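Long-range contact in ribosomal RNA small subunit methyltransferase E (PDB 5VM8), which probably methylates a uridine of 16S ribosomal RNA at N3, using the S-adenosyl methionine it binds in a knotted SPOUT-type methyltransferase domain: residues Q89-G94 with P114-R119. Numbering follows the deposited sequence.
Sequences QSISSG and PVISER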
loop_
_atom_site.group_PDB
_atom_site.type_symbol
_atom_site.label_atom_id
_atom_site.label_comp_id
_atom_site.label_asym_id
_atom_site.label_seq_id
_atom_site.Cartn_x
_atom_site.Cartn_y
_atom_site.Cartn_z
ATOM N N GLN A 89 3.161 -8.907 4.362
ATOM C CA GLN A 89 4.568 -8.594 4.581
ATOM C C GLN A 89 4.937 -8.816 6.046
ATOM O O GLN A 89 4.372 -8.172 6.937
ATOM C CB GLN A 89 4.848 -7.132 4.203
ATOM C CG GLN A 89 6.276 -6.681 4.475
ATOM C CD GLN A 89 7.261 -7.403 3.584
ATOM O OE1 GLN A 89 7.179 -7.283 2.357
ATOM N NE2 GLN A 89 8.175 -8.191 4.183
ATOM N N SER A 90 5.916 -9.680 6.288
ATOM C CA SER A 90 6.466 -9.810 7.629
ATOM C C SER A 90 7.217 -8.551 8.024
ATOM O O SER A 90 8.002 -8.017 7.233
ATOM C CB SER A 90 7.418 -10.993 7.731
ATOM O OG SER A 90 6.848 -12.108 7.105
ATOM N N ILE A 91 6.985 -8.102 9.265
ATOM C CA ILE A 91 7.560 -6.859 9.754
ATOM C C ILE A 91 9.064 -6.921 9.599
ATOM O O ILE A 91 9.697 -7.888 10.036
ATOM C CB ILE A 91 7.211 -6.623 11.225
ATOM C CG1 ILE A 91 5.717 -6.793 11.486
ATOM C CG2 ILE A 91 7.648 -5.244 11.630
ATOM C CD1 ILE A 91 4.894 -5.792 10.796
ATOM N N SER A 92 9.623 -5.937 8.891
ATOM C CA SER A 92 11.055 -5.760 8.744
ATOM C C SER A 92 11.465 -4.383 9.262
ATOM O O SER A 92 10.619 -3.508 9.503
ATOM C CB SER A 92 11.448 -5.921 7.282
ATOM O OG SER A 92 10.831 -7.084 6.797
ATOM N N SER A 93 12.767 -4.206 9.490
ATOM C CA SER A 93 13.258 -2.972 10.102
ATOM C C SER A 93 13.526 -1.886 9.065
ATOM O O SER A 93 13.888 -2.160 7.918
ATOM C CB SER A 93 14.517 -3.181 10.955
ATOM O OG SER A 93 15.707 -3.245 10.213
ATOM N N GLY A 94 13.300 -0.647 9.494
ATOM C CA GLY A 94 13.532 0.593 8.780
ATOM C C GLY A 94 13.287 0.718 7.293
ATOM O O GLY A 94 12.147 0.620 6.834
ATOM N N PRO A 114 0.521 -6.293 7.459
ATOM C CA PRO A 114 1.779 -6.551 8.170
ATOM C C PRO A 114 1.600 -7.676 9.176
ATOM O O PRO A 114 0.591 -7.739 9.884
ATOM C CB PRO A 114 2.065 -5.224 8.876
ATOM C CG PRO A 114 0.703 -4.620 9.088
ATOM C CD PRO A 114 -0.150 -5.068 7.927
ATOM N N VAL A 115 2.597 -8.554 9.259
ATOM C CA VAL A 115 2.495 -9.715 10.135
ATOM C C VAL A 115 3.798 -9.906 10.884
ATOM O O VAL A 115 4.884 -9.585 10.394
ATOM C CB VAL A 115 2.153 -11.054 9.427
ATOM C CG1 VAL A 115 0.850 -10.978 8.665
ATOM C CG2 VAL A 115 3.306 -11.524 8.565
ATOM N N ILE A 116 3.670 -10.462 12.082
ATOM C CA ILE A 116 4.818 -10.874 12.868
ATOM C C ILE A 116 5.096 -12.324 12.515
ATOM O O ILE A 116 4.206 -13.173 12.613
ATOM C CB ILE A 116 4.562 -10.726 14.371
ATOM C CG1 ILE A 116 3.981 -9.339 14.681
ATOM C CG2 ILE A 116 5.865 -10.989 15.109
ATOM C CD1 ILE A 116 3.541 -9.181 16.110
ATOM N N SER A 117 6.289 -12.588 12.016
ATOM C CA SER A 117 6.743 -13.940 11.772
ATOM C C SER A 117 7.858 -14.240 12.759
ATOM O O SER A 117 8.230 -13.406 13.588
ATOM C CB SER A 117 7.190 -14.137 10.315
ATOM O OG SER A 117 8.437 -13.528 10.059
ATOM N N GLU A 118 8.369 -15.461 12.675
ATOM C CA GLU A 118 9.304 -15.944 13.676
ATOM C C GLU A 118 10.524 -15.043 13.768
ATOM O O GLU A 118 10.946 -14.657 14.869
ATOM C CB GLU A 118 9.716 -17.375 13.326
ATOM C CG GLU A 118 10.839 -17.929 14.160
ATOM C CD GLU A 118 10.365 -18.523 15.456
ATOM O OE1 GLU A 118 9.138 -18.507 15.691
ATOM O OE2 GLU A 118 11.222 -19.001 16.235
ATOM N N ARG A 119 11.096 -14.686 12.617
ATOM C CA ARG A 119 12.359 -13.967 12.578
ATOM C C ARG A 119 12.192 -12.448 12.584
ATOM O O ARG A 119 13.092 -11.735 12.147
ATOM C CB ARG A 119 13.190 -14.439 11.388
ATOM C CG ARG A 119 13.675 -15.864 11.617
ATOM C CD ARG A 119 14.346 -16.430 10.391
ATOM N NE ARG A 119 14.593 -17.853 10.568
ATOM C CZ ARG A 119 15.131 -18.644 9.652
ATOM N NH1 ARG A 119 15.472 -18.154 8.472
ATOM N NH2 ARG A 119 15.318 -19.925 9.911
#
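In I91, chi1 of -50° sets CG1 beside its own backbone N, and chi2 of -65° turns CD1 onto P114, where it meets ring atom CB at 3.5 Å. The same CG1 presses on the backbone carbonyl of V115, 3.1 Å from its O. That oxygen accepts I91 N at 2.8 Å. V115 N in turn donates to Q89 O at 2.9 Å, so the two bonds of V115 flank S90. S90 thus pairs with V115 as parallel neighbours at the C-terminal ends of strands 85-90 and 111-116, which helix 94-106 joins in a beta-alpha-beta unit of the SPOUT domain. W136 of helix 128-147 packs against both I91 and P114. On the face that carries the side chains of S90 and V115, V115 CG2 lies 3.7 Å from S90 CA; just past strand 111-116, S117 OG comes within 3.6 Å of S90 CB. S90 OG itself is hydrogen-bonded to V199 O on the adjoining strand. S90 O is gripped twice, by Q89 NE2 at 3.1 Å, with the oxygen in the plane of the Q89 amide, and by S92 OG at 3.0 Å.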